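Glycoside Hydrolase Family 43_12 (Metagenome, PDB 7JVH) is a glycoside hydrolase of family 43 that probably cleaves xylose- or arabinose-containing plant glycans. Local coordinates at residues Y74-S79 against P124-N129; G85-H90 against I100-D105; Y136-E141 against N149-T154. All blocks are in the same frame, centred on the assembly; numbering follows the deposited sequence.

How the contacts relate
In two neighbouring four-stranded sheets, blades of the five-bladed propeller of family 43 enzymes, contacts 2 and 3 each pair two strands within a blade, and contact 1 packs one blade on the next. From the N terminus, the chain lays down 74-79, then folds 85-90 and 100-105 into the hairpin of contact 2, closed over a short loop. It next enters 124-129, whose packing on 74-79 closes the longer loop of contact 1, with contact 2 nested inside. Contact 3 follows in series, pairing 136-141 with 149-154 in the second blade. Ser79 OG, probably hydrogen-bonded to Val86 N, ties contact 1 to contact 2, while Leu104 packs on Met150, and Val103 on Val152, between contacts 2 and 3.

Contact 1: Y74-S79 against P124-N129; sequences YLVNSS and PAIHYN
Segments 74-79 and 124-129 run in roughly opposite directions and come nearest at Ser78 and Pro124, whose CA atoms are 5.7 Å apart; strand 72-76 and strand 120-129 then separate, too far apart to pair as one sheet. What joins them is side chains. The Pro124 ring lies against the peptide between Asn77 and Ser78, its CG 3.3 Å from Asn77 C and its CD 3.3 Å from Ser78 N. Next to it, Val76 points one methyl at both partners: CG2 is 3.9 Å from Pro124 CB and 3.8 Å from Ile126 CB. Val76 and Ile126 meet at about a right angle. Ile126 is fully extended, with CG1 opposite the backbone N (chi1 -167°), and this carries CD1 past Val76 CG1 to within 3.9 Å of Tyr74 CB. The Tyr74 ring itself turns away to meet Phe135 edge-to-face.

In the five-bladed beta-propeller of family 43 enzymes, these strands belong to successive blades, and Ile88 from the first blade also touches Ile126. The Ser78 side chain lies near a bound glycerol that may mark a pocket. With purely apolar contacts linking the side chains of the two segments, this blade-to-blade seam is held by shape and burial, and the polar ends of Asn77 and Ser78 are left to bond elsewhere, to Thr336 and Asp63.

Contact 2: G85-H90 against I100-D105; sequences GVPIFH and IGNVLD
Val86 O is approached by two neighbours in segment 100-105: it accepts a hydrogen bond from Val103 N at 2.8 Å and also takes a CA-H...O contact from Asn102 CA at 3.3 Å. Here the hairpin bends, because both chains turn a corner, one at Val86 and the other at Val103. Beyond the corner, Gly85 and Leu104 exchange two backbone bonds, of which Gly85 N to Leu104 O (2.9 Å) is the shorter. On the other side, Ile88 N gives Gly101 O a nearly straight bond (N-H...O 172°), yet the return bond to Ile88 O comes from Ile100 N, 2.9 Å away. Two residues, Ile100 and Gly101, thus face Ile88, the pattern of a beta bulge. The backbone angles of Gly101 would probably press any CB into Ile100 O.

Strands 85-91 and 98-102 are the last two of this propeller blade, and 98-102 is its outermost strand. Pro87 takes a non-hydrogen-bonded position opposite Asn102, whose OD1 rests 3.4 Å from Pro87 CB. On the face bearing Ile88, Ile100 CG1 sits between its backbone N and carbonyl carbon (chi1 65°), which brings it over Ile88 CG2 at 3.7 Å, while Ile88 CB meets Val103 CG2 at 3.8 Å. Farther along, Val86 CG2 packs on Leu104 CD1, and the Val86 side chain also touches Val76 and Ile121. At the other end His90 CB lies against Ile100 CG2, its ring carried on to hydrogen-bond Asp72 through NE2.

Contact 3: Y136-E141 against N149-T154; sequences YMITTE and NMVVKT
Thr140 and Asn149, a non-hydrogen-bonded pair in this antiparallel hairpin, are joined through their side chains: Thr140 OG1 donates to Asn149 OD1 at 2.5 Å, a short bond that meets the carbonyl tilted 29° from its plane. OG1 lies beside the backbone N (chi1 -47°), which turns it toward the amide, while Asn149 ND2 bonds to Phe169 O and Gly171 O. A valine in place of Thr140 would probably leave Asn149 OD1 without this donor and the amide freer to turn about its ND2 bonds.

Between strands 134-142 and 148-154, the second and third of a family 43 propeller blade, Met137 pairs with Val152 and Thr139 with Met150 through two backbone bonds each, Thr139 N to Met150 O being almost straight at 2.9 Å. Both methionines are modelled as selenomethionine. Met150 bends so that SE lies beside Thr139 CG2 at 4.0 Å, and Met137 CB abuts Val152 CG2 at 3.5 Å. On the other face, Val151 CG2 meets Tyr136 CD2 at the ring edge and packs on Ile138 CB. The chemistry is therefore split: a regular backbone ladder, largely apolar contacts on both faces, and at one end a buried amide with oxygen and nitrogen both engaged.

Contact 1: Y74-S79 against P124-N129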
ATOM      1  N   TYR A  74      -3.373   9.771  13.013  1.00 62.76           N
ATOM      2  CA  TYR A  74      -2.286   9.197  12.217  1.00 66.18           C
ATOM      3  C   TYR A  74      -2.739   7.869  11.629  1.00 58.31           C
ATOM      4  O   TYR A  74      -3.381   7.076  12.304  1.00 58.59           O
ATOM      5  CB  TYR A  74      -1.014   9.035  13.050  1.00 59.53           C
ATOM      6  CG  TYR A  74      -0.489  10.343  13.614  1.00 56.73           C
ATOM      7  CD1 TYR A  74      -0.945  10.822  14.828  1.00 54.43           C
ATOM      8  CD2 TYR A  74       0.462  11.092  12.931  1.00 57.09           C
ATOM      9  CE1 TYR A  74      -0.474  12.018  15.355  1.00 58.56           C
ATOM     10  CE2 TYR A  74       0.943  12.278  13.450  1.00 60.72           C
ATOM     11  CZ  TYR A  74       0.464  12.738  14.659  1.00 61.23           C
ATOM     12  OH  TYR A  74       0.928  13.916  15.171  1.00 67.11           O
ATOM     13  N   LEU A  75      -2.426   7.663  10.349  1.00 55.59           N
ATOM     14  CA  LEU A  75      -2.910   6.517   9.595  1.00 57.35           C
ATOM     15  C   LEU A  75      -1.754   5.934   8.807  1.00 51.29           C
ATOM     16  O   LEU A  75      -0.995   6.676   8.185  1.00 63.32           O
ATOM     17  CB  LEU A  75      -4.041   6.952   8.661  1.00 56.75           C
ATOM     18  CG  LEU A  75      -4.485   6.006   7.539  1.00 58.20           C
ATOM     19  CD1 LEU A  75      -5.440   4.925   8.029  1.00 38.31           C
ATOM     20  CD2 LEU A  75      -5.101   6.845   6.409  1.00 52.90           C
ATOM     21  N   VAL A  76      -1.622   4.604   8.846  1.00 57.18           N
ATOM     22  CA  VAL A  76      -0.524   3.899   8.196  1.00 54.57           C
ATOM     23  C   VAL A  76      -1.004   2.652   7.452  1.00 53.56           C
ATOM     24  O   VAL A  76      -2.107   2.159   7.707  1.00 58.01           O
ATOM     25  CB  VAL A  76       0.582   3.543   9.196  1.00 51.03           C
ATOM     26  CG1 VAL A  76       1.158   4.797   9.838  1.00 40.27           C
ATOM     27  CG2 VAL A  76       0.081   2.580  10.265  1.00 56.23           C
ATOM     28  N   ASN A  77      -0.152   2.166   6.537  1.00 53.44           N
ATOM     29  CA  ASN A  77      -0.454   1.087   5.602  1.00 45.53           C
ATOM     30  C   ASN A  77       0.742   0.128   5.408  1.00 37.32           C
ATOM     31  O   ASN A  77       1.904   0.498   5.631  1.00 50.11           O
ATOM     32  CB  ASN A  77      -0.830   1.689   4.247  1.00 55.39           C
ATOM     33  CG  ASN A  77      -1.997   2.659   4.337  1.00 62.36           C
ATOM     34  OD1 ASN A  77      -1.828   3.890   4.393  1.00 63.87           O
ATOM     35  ND2 ASN A  77      -3.203   2.102   4.346  1.00 56.66           N
ATOM     36  N   SER A  78       0.442  -1.104   4.992  1.00 38.48           N
ATOM     37  CA  SER A  78       1.442  -2.068   4.579  1.00 39.02           C
ATOM     38  C   SER A  78       2.032  -1.639   3.238  1.00 50.65           C
ATOM     39  O   SER A  78       1.415  -0.876   2.508  1.00 47.80           O
ATOM     40  CB  SER A  78       0.842  -3.474   4.478  1.00 42.91           C
ATOM     41  OG  SER A  78      -0.350  -3.493   3.736  1.00 39.98           O
ATOM     42  N   SER A  79       3.246  -2.122   2.934  1.00 57.83           N
ATOM     43  CA  SER A  79       3.992  -1.703   1.756  1.00 51.10           C
ATOM     44  C   SER A  79       4.881  -2.757   1.108  1.00 53.67           C
ATOM     45  O   SER A  79       5.446  -2.520   0.032  1.00 48.10           O
ATOM     46  CB  SER A  79       4.827  -0.460   2.082  1.00 49.03           C
ATOM     47  OG  SER A  79       5.597  -0.632   3.253  1.00 56.79           O
ATOM     48  N   PRO A 124       0.395  -3.231   9.120  1.00 56.05           N
ATOM     49  CA  PRO A 124       0.837  -2.398  10.233  1.00 52.79           C
ATOM     50  C   PRO A 124      -0.269  -2.169  11.264  1.00 56.84           C
ATOM     51  O   PRO A 124      -1.453  -2.216  10.908  1.00 54.78           O
ATOM     52  CB  PRO A 124       1.164  -1.080   9.530  1.00 46.40           C
ATOM     53  CG  PRO A 124       0.192  -1.009   8.422  1.00 51.26           C
ATOM     54  CD  PRO A 124      -0.005  -2.429   7.950  1.00 57.86           C
ATOM     55  N   ALA A 125       0.124  -1.951  12.523  1.00 51.73           N
ATOM     56  CA  ALA A 125      -0.760  -1.435  13.566  1.00 53.95           C
ATOM     57  C   ALA A 125      -0.071  -0.297  14.327  1.00 54.85           C
ATOM     58  O   ALA A 125       0.914  -0.521  15.023  1.00 63.35           O
ATOM     59  CB  ALA A 125      -1.182  -2.548  14.512  1.00 48.84           C
ATOM     60  N   ILE A 126      -0.578   0.928  14.157  1.00 49.90           N
ATOM     61  CA  ILE A 126      -0.070   2.110  14.867  1.00 52.85           C
ATOM     62  C   ILE A 126      -0.928   2.357  16.125  1.00 57.11           C
ATOM     63  O   ILE A 126      -2.091   2.001  16.159  1.00 47.52           O
ATOM     64  CB  ILE A 126      -0.009   3.356  13.938  1.00 65.25           C
ATOM     65  CG1 ILE A 126       0.817   4.474  14.588  1.00 57.65           C
ATOM     66  CG2 ILE A 126      -1.400   3.872  13.582  1.00 71.51           C
ATOM     67  CD1 ILE A 126       0.943   5.724  13.746  1.00 44.96           C
ATOM     68  N   HIS A 127      -0.318   2.929  17.163  1.00 51.70           N
ATOM     69  CA  HIS A 127      -0.962   3.115  18.455  1.00 57.48           C
ATOM     70  C   HIS A 127      -0.358   4.302  19.159  1.00 64.82           C
ATOM     71  O   HIS A 127       0.806   4.604  18.968  1.00 65.59           O
ATOM     72  CB  HIS A 127      -0.752   1.890  19.351  1.00 61.42           C
ATOM     73  CG  HIS A 127      -1.336   0.635  18.796  1.00 72.55           C
ATOM     74  ND1 HIS A 127      -2.631   0.261  19.068  1.00 75.92           N
ATOM     75  CD2 HIS A 127      -0.806  -0.365  18.043  1.00 75.81           C
ATOM     76  CE1 HIS A 127      -2.896  -0.886  18.464  1.00 79.37           C
ATOM     77  NE2 HIS A 127      -1.800  -1.300  17.855  1.00 75.35           N
ATOM     78  N   TYR A 128      -1.163   4.956  19.998  1.00 75.46           N
ATOM     79  CA  TYR A 128      -0.674   5.965  20.920  1.00 76.17           C
ATOM     80  C   TYR A 128      -0.984   5.535  22.343  1.00 70.01           C
ATOM     81  O   TYR A 128      -2.138   5.315  22.695  1.00 67.78           O
ATOM     82  CB  TYR A 128      -1.281   7.340  20.645  1.00 80.47           C
ATOM     83  CG  TYR A 128      -0.917   8.340  21.712  1.00 69.92           C
ATOM     84  CD1 TYR A 128       0.343   8.924  21.729  1.00 65.09           C
ATOM     85  CD2 TYR A 128      -1.818   8.677  22.721  1.00 57.54           C
ATOM     86  CE1 TYR A 128       0.690   9.833  22.722  1.00 67.70           C
ATOM     87  CE2 TYR A 128      -1.474   9.582  23.710  1.00 55.25           C
ATOM     88  CZ  TYR A 128      -0.222  10.152  23.708  1.00 56.32           C
ATOM     89  OH  TYR A 128       0.118  11.053  24.676  1.00 67.97           O
ATOM     90  N   ASN A 129       0.077   5.412  23.147  1.00 67.87           N
ATOM     91  CA  ASN A 129      -0.025   5.101  24.553  1.00 70.45           C
ATOM     92  C   ASN A 129      -0.042   6.402  25.344  1.00 79.82           C
ATOM     93  O   ASN A 129       0.989   7.074  25.488  1.00 87.08           O
ATOM     94  CB  ASN A 129       1.145   4.209  24.975  1.00 67.19           C
ATOM     95  CG  ASN A 129       1.053   3.775  26.424  1.00 72.76           C
ATOM     96  OD1 ASN A 129       0.136   4.159  27.153  1.00 73.97           O
ATOM     97  ND2 ASN A 129       2.005   2.974  26.846  1.00 75.42           N
TER

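Contact 2: G85-H90 against I100-D105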
ATOM      1  N   GLY A  85       9.095   2.220   3.480  1.00 51.10           N
ATOM      2  CA  GLY A  85       7.913   1.424   3.765  1.00 49.57           C
ATOM      3  C   GLY A  85       7.029   2.081   4.799  1.00 51.24           C
ATOM      4  O   GLY A  85       7.480   2.948   5.537  1.00 56.23           O
ATOM      5  N   VAL A  86       5.764   1.651   4.828  1.00 53.34           N
ATOM      6  CA  VAL A  86       4.735   2.123   5.764  1.00 52.32           C
ATOM      7  C   VAL A  86       4.554   3.635   5.677  1.00 46.68           C
ATOM      8  O   VAL A  86       5.098   4.379   6.496  1.00 56.67           O
ATOM      9  CB  VAL A  86       5.033   1.679   7.221  1.00 56.10           C
ATOM     10  CG1 VAL A  86       3.879   2.038   8.163  1.00 49.23           C
ATOM     11  CG2 VAL A  86       5.339   0.194   7.254  1.00 53.68           C
ATOM     12  N   PRO A  87       3.767   4.141   4.699  1.00 47.28           N
ATOM     13  CA  PRO A  87       3.532   5.580   4.593  1.00 51.51           C
ATOM     14  C   PRO A  87       2.642   5.993   5.749  1.00 55.25           C
ATOM     15  O   PRO A  87       1.798   5.190   6.160  1.00 60.75           O
ATOM     16  CB  PRO A  87       2.815   5.719   3.255  1.00 44.13           C
ATOM     17  CG  PRO A  87       2.165   4.394   3.035  1.00 50.85           C
ATOM     18  CD  PRO A  87       3.039   3.357   3.688  1.00 40.47           C
ATOM     19  N   ILE A  88       2.859   7.200   6.281  1.00 50.68           N
ATOM     20  CA  ILE A  88       2.097   7.693   7.419  1.00 50.85           C
ATOM     21  C   ILE A  88       1.438   9.045   7.099  1.00 65.15           C
ATOM     22  O   ILE A  88       2.105  10.000   6.673  1.00 72.39           O
ATOM     23  CB  ILE A  88       2.960   7.726   8.700  1.00 53.23           C
ATOM     24  CG1 ILE A  88       2.160   8.300   9.878  1.00 53.08           C
ATOM     25  CG2 ILE A  88       4.267   8.482   8.473  1.00 54.11           C
ATOM     26  CD1 ILE A  88       2.744   7.957  11.233  1.00 50.75           C
ATOM     27  N   PHE A  89       0.111   9.096   7.278  1.00 66.01           N
ATOM     28  CA  PHE A  89      -0.705  10.270   6.975  1.00 60.97           C
ATOM     29  C   PHE A  89      -1.222  10.901   8.257  1.00 55.20           C
ATOM     30  O   PHE A  89      -1.552  10.197   9.203  1.00 56.99           O
ATOM     31  CB  PHE A  89      -1.862   9.875   6.060  1.00 53.49           C
ATOM     32  CG  PHE A  89      -1.423   9.257   4.758  1.00 60.99           C
ATOM     33  CD1 PHE A  89      -1.247   7.885   4.663  1.00 66.71           C
ATOM     34  CD2 PHE A  89      -1.171  10.043   3.634  1.00 61.44           C
ATOM     35  CE1 PHE A  89      -0.844   7.295   3.465  1.00 60.45           C
ATOM     36  CE2 PHE A  89      -0.753   9.468   2.443  1.00 67.79           C
ATOM     37  CZ  PHE A  89      -0.590   8.089   2.361  1.00 67.02           C
ATOM     38  N   HIS A  90      -1.271  12.237   8.277  1.00 55.22           N
ATOM     39  CA  HIS A  90      -1.796  13.022   9.406  1.00 60.22           C
ATOM     40  C   HIS A  90      -3.019  13.838   8.988  1.00 54.01           C
ATOM     41  O   HIS A  90      -3.069  14.348   7.887  1.00 53.18           O
ATOM     42  CB  HIS A  90      -0.695  13.921   9.991  1.00 65.42           C
ATOM     43  CG  HIS A  90      -1.202  15.034  10.857  1.00 75.07           C
ATOM     44  ND1 HIS A  90      -1.452  16.302  10.373  1.00 75.94           N
ATOM     45  CD2 HIS A  90      -1.486  15.076  12.182  1.00 77.39           C
ATOM     46  CE1 HIS A  90      -1.881  17.071  11.363  1.00 76.51           C
ATOM     47  NE2 HIS A  90      -1.903  16.354  12.471  1.00 70.22           N
ATOM     48  N   ILE A 100       3.065  12.719   6.070  1.00 49.58           N
ATOM     49  CA  ILE A 100       4.149  13.313   6.856  1.00 53.38           C
ATOM     50  C   ILE A 100       5.462  12.542   6.713  1.00 65.17           C
ATOM     51  O   ILE A 100       6.507  12.989   7.188  1.00 73.83           O
ATOM     52  CB  ILE A 100       3.778  13.462   8.349  1.00 60.05           C
ATOM     53  CG1 ILE A 100       3.570  12.100   9.017  1.00 63.16           C
ATOM     54  CG2 ILE A 100       2.526  14.321   8.482  1.00 58.25           C
ATOM     55  CD1 ILE A 100       3.275  12.194  10.501  1.00 67.76           C
ATOM     56  N   GLY A 101       5.397  11.382   6.052  1.00 60.24           N
ATOM     57  CA  GLY A 101       6.568  10.609   5.704  1.00 55.02           C
ATOM     58  C   GLY A 101       6.251   9.136   5.547  1.00 54.52           C
ATOM     59  O   GLY A 101       5.135   8.754   5.178  1.00 55.98           O
ATOM     60  N   ASN A 102       7.263   8.305   5.814  1.00 42.95           N
ATOM     61  CA  ASN A 102       7.139   6.863   5.818  1.00 51.21           C
ATOM     62  C   ASN A 102       7.869   6.379   7.071  1.00 56.13           C
ATOM     63  O   ASN A 102       9.017   6.760   7.294  1.00 65.20           O
ATOM     64  CB  ASN A 102       7.754   6.270   4.543  1.00 49.76           C
ATOM     65  CG  ASN A 102       7.051   6.736   3.273  1.00 61.52           C
ATOM     66  OD1 ASN A 102       6.191   6.034   2.742  1.00 70.24           O
ATOM     67  ND2 ASN A 102       7.404   7.932   2.782  1.00 61.66           N
ATOM     68  N   VAL A 103       7.196   5.564   7.894  1.00 55.23           N
ATOM     69  CA  VAL A 103       7.697   5.212   9.228  1.00 55.28           C
ATOM     70  C   VAL A 103       9.024   4.461   9.164  1.00 57.55           C
ATOM     71  O   VAL A 103       9.938   4.747   9.945  1.00 69.74           O
ATOM     72  CB  VAL A 103       6.650   4.433  10.074  1.00 58.17           C
ATOM     73  CG1 VAL A 103       7.240   3.969  11.396  1.00 64.87           C
ATOM     74  CG2 VAL A 103       5.416   5.291  10.306  1.00 63.45           C
ATOM     75  N   LEU A 104       9.132   3.515   8.226  1.00 49.61           N
ATOM     76  CA  LEU A 104      10.363   2.757   8.010  1.00 55.21           C
ATOM     77  C   LEU A 104      11.099   3.346   6.811  1.00 54.91           C
ATOM     78  O   LEU A 104      10.902   2.909   5.673  1.00 60.82           O
ATOM     79  CB  LEU A 104      10.059   1.262   7.803  1.00 55.69           C
ATOM     80  CG  LEU A 104       9.175   0.587   8.868  1.00 52.56           C
ATOM     81  CD1 LEU A 104       9.006  -0.889   8.580  1.00 61.48           C
ATOM     82  CD2 LEU A 104       9.726   0.759  10.271  1.00 57.74           C
ATOM     83  N   ASP A 105      11.947   4.349   7.084  1.00 51.16           N
ATOM     84  CA  ASP A 105      12.674   5.087   6.054  1.00 48.70           C
ATOM     85  C   ASP A 105      14.207   5.021   6.133  1.00 46.66           C
ATOM     86  O   ASP A 105      14.901   5.649   5.330  1.00 62.76           O
ATOM     87  CB  ASP A 105      12.205   6.552   6.029  1.00 54.34           C
ATOM     88  CG  ASP A 105      12.406   7.273   7.357  1.00 61.12           C
ATOM     89  OD1 ASP A 105      12.848   6.645   8.337  1.00 66.20           O
ATOM     90  OD2 ASP A 105      12.133   8.486   7.411  1.00 65.45           O
TER

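Contact 3: Y136-E141 against N149-T154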
ATOM      1  N   TYR A 136       3.765   3.881  18.805  1.00 70.21           N
ATOM      2  CA  TYR A 136       4.196   2.517  18.503  1.00 68.54           C
ATOM      3  C   TYR A 136       3.732   2.155  17.093  1.00 71.43           C
ATOM      4  O   TYR A 136       2.555   2.296  16.767  1.00 78.29           O
ATOM      5  CB  TYR A 136       3.562   1.543  19.498  1.00 62.05           C
ATOM      6  CG  TYR A 136       4.104   1.630  20.904  1.00 64.83           C
ATOM      7  CD1 TYR A 136       3.545   2.499  21.845  1.00 69.63           C
ATOM      8  CD2 TYR A 136       5.161   0.824  21.302  1.00 65.27           C
ATOM      9  CE1 TYR A 136       4.045   2.572  23.130  1.00 78.36           C
ATOM     10  CE2 TYR A 136       5.667   0.878  22.599  1.00 64.69           C
ATOM     11  CZ  TYR A 136       5.106   1.759  23.510  1.00 71.72           C
ATOM     12  OH  TYR A 136       5.584   1.832  24.792  1.00 70.59           O
HETATM   13  N   MSE A 137       4.667   1.706  16.255  1.00 56.81           N
HETATM   14  CA  MSE A 137       4.330   1.097  14.978  1.00 62.33           C
HETATM   15  C   MSE A 137       4.813  -0.352  15.006  1.00 72.25           C
HETATM   16  O   MSE A 137       6.018  -0.605  15.007  1.00 85.15           O
HETATM   17  CB  MSE A 137       4.975   1.885  13.830  1.00 56.40           C
HETATM   18  CG  MSE A 137       4.313   1.671  12.486  1.00 60.37           C
HETATM   19 SE   MSE A 137       4.635  -0.120  11.782  1.00 65.96          SE
HETATM   20  CE  MSE A 137       2.905  -0.894  11.983  1.00 60.93           C
ATOM     21  N   ILE A 138       3.863  -1.292  15.048  1.00 58.07           N
ATOM     22  CA  ILE A 138       4.175  -2.708  15.156  1.00 66.49           C
ATOM     23  C   ILE A 138       3.686  -3.489  13.921  1.00 65.28           C
ATOM     24  O   ILE A 138       2.547  -3.347  13.492  1.00 66.90           O
ATOM     25  CB  ILE A 138       3.592  -3.305  16.463  1.00 57.05           C
ATOM     26  CG1 ILE A 138       4.137  -4.710  16.709  1.00 57.08           C
ATOM     27  CG2 ILE A 138       2.074  -3.337  16.433  1.00 50.39           C
ATOM     28  CD1 ILE A 138       3.711  -5.291  18.050  1.00 68.95           C
ATOM     29  N   THR A 139       4.559  -4.352  13.390  1.00 65.71           N
ATOM     30  CA  THR A 139       4.303  -5.092  12.156  1.00 66.31           C
ATOM     31  C   THR A 139       5.149  -6.369  12.047  1.00 57.70           C
ATOM     32  O   THR A 139       5.956  -6.666  12.929  1.00 53.28           O
ATOM     33  CB  THR A 139       4.581  -4.176  10.947  1.00 55.01           C
ATOM     34  OG1 THR A 139       4.159  -4.822   9.746  1.00 67.00           O
ATOM     35  CG2 THR A 139       6.044  -3.825  10.853  1.00 48.33           C
ATOM     36  N   THR A 140       4.941  -7.115  10.956  1.00 49.60           N
ATOM     37  CA  THR A 140       5.776  -8.254  10.587  1.00 61.46           C
ATOM     38  C   THR A 140       6.603  -7.872   9.356  1.00 64.66           C
ATOM     39  O   THR A 140       6.063  -7.430   8.332  1.00 59.60           O
ATOM     40  CB  THR A 140       4.939  -9.495  10.255  1.00 58.18           C
ATOM     41  OG1 THR A 140       3.941  -9.692  11.260  1.00 63.06           O
ATOM     42  CG2 THR A 140       5.798 -10.737  10.220  1.00 60.05           C
ATOM     43  N   GLU A 141       7.920  -8.029   9.476  1.00 57.55           N
ATOM     44  CA  GLU A 141       8.867  -7.667   8.431  1.00 53.83           C
ATOM     45  C   GLU A 141       9.537  -8.945   7.911  1.00 54.60           C
ATOM     46  O   GLU A 141      10.523  -9.380   8.462  1.00 54.00           O
ATOM     47  CB  GLU A 141       9.901  -6.665   8.975  1.00 52.02           C
ATOM     48  CG  GLU A 141      11.094  -6.389   8.050  1.00 54.14           C
ATOM     49  CD  GLU A 141      11.865  -5.150   8.425  1.00 55.15           C
ATOM     50  OE1 GLU A 141      11.505  -4.078   7.955  1.00 58.29           O
ATOM     51  OE2 GLU A 141      12.837  -5.245   9.189  1.00 61.64           O
ATOM     52  N   ASN A 149       8.226 -10.438  13.368  1.00 59.14           N
ATOM     53  CA  ASN A 149       7.473  -9.473  14.146  1.00 45.94           C
ATOM     54  C   ASN A 149       8.379  -8.488  14.884  1.00 55.32           C
ATOM     55  O   ASN A 149       9.367  -8.884  15.506  1.00 59.59           O
ATOM     56  CB  ASN A 149       6.572 -10.243  15.111  1.00 52.81           C
ATOM     57  CG  ASN A 149       5.375 -10.843  14.415  1.00 53.11           C
ATOM     58  OD1 ASN A 149       4.702 -10.152  13.629  1.00 52.18           O
ATOM     59  ND2 ASN A 149       5.078 -12.113  14.716  1.00 54.43           N
HETATM   60  N   MSE A 150       8.029  -7.198  14.793  1.00 52.01           N
HETATM   61  CA  MSE A 150       8.893  -6.137  15.281  1.00 56.32           C
HETATM   62  C   MSE A 150       8.075  -4.879  15.539  1.00 58.50           C
HETATM   63  O   MSE A 150       7.021  -4.692  14.938  1.00 59.28           O
HETATM   64  CB  MSE A 150      10.004  -5.844  14.266  1.00 54.97           C
HETATM   65  CG  MSE A 150       9.515  -5.301  12.938  1.00 51.51           C
HETATM   66 SE   MSE A 150       9.442  -3.337  12.973  1.00 75.44          SE
HETATM   67  CE  MSE A 150      10.474  -2.707  11.420  1.00 61.19           C
ATOM     68  N   VAL A 151       8.598  -4.011  16.410  1.00 54.49           N
ATOM     69  CA  VAL A 151       7.959  -2.749  16.738  1.00 55.06           C
ATOM     70  C   VAL A 151       8.981  -1.604  16.726  1.00 54.31           C
ATOM     71  O   VAL A 151      10.138  -1.796  17.099  1.00 62.46           O
ATOM     72  CB  VAL A 151       7.215  -2.829  18.102  1.00 56.33           C
ATOM     73  CG1 VAL A 151       8.166  -3.079  19.251  1.00 50.21           C
ATOM     74  CG2 VAL A 151       6.402  -1.566  18.358  1.00 58.29           C
ATOM     75  N   VAL A 152       8.542  -0.428  16.266  1.00 66.49           N
ATOM     76  CA  VAL A 152       9.319   0.812  16.340  1.00 67.09           C
ATOM     77  C   VAL A 152       8.523   1.879  17.106  1.00 68.56           C
ATOM     78  O   VAL A 152       7.292   1.843  17.140  1.00 59.70           O
ATOM     79  CB  VAL A 152       9.716   1.341  14.944  1.00 57.48           C
ATOM     80  CG1 VAL A 152      10.529   0.311  14.172  1.00 64.10           C
ATOM     81  CG2 VAL A 152       8.500   1.721  14.141  1.00 56.45           C
ATOM     82  N   LYS A 153       9.247   2.822  17.717  1.00 73.57           N
ATOM     83  CA  LYS A 153       8.677   3.800  18.639  1.00 76.22           C
ATOM     84  C   LYS A 153       9.119   5.221  18.339  1.00 75.40           C
ATOM     85  O   LYS A 153      10.149   5.437  17.723  1.00 78.97           O
ATOM     86  CB  LYS A 153       9.076   3.463  20.078  1.00 77.25           C
ATOM     87  CG  LYS A 153       8.653   2.081  20.520  1.00 78.81           C
ATOM     88  CD  LYS A 153       8.635   1.927  22.028  1.00 77.59           C
ATOM     89  CE  LYS A 153       9.978   2.072  22.681  1.00 76.80           C
ATOM     90  NZ  LYS A 153       9.810   1.945  24.148  1.00 78.52           N
ATOM     91  N   THR A 154       8.327   6.183  18.821  1.00 74.28           N
ATOM     92  CA  THR A 154       8.640   7.607  18.724  1.00 74.05           C
ATOM     93  C   THR A 154       7.789   8.432  19.680  1.00 83.45           C
ATOM     94  O   THR A 154       6.685   8.034  20.041  1.00 92.16           O
ATOM     95  CB  THR A 154       8.440   8.145  17.292  1.00 69.19           C
ATOM     96  OG1 THR A 154       8.897   9.497  17.234  1.00 72.32           O
ATOM     97  CG2 THR A 154       6.984   8.104  16.877  1.00 62.24           C
TER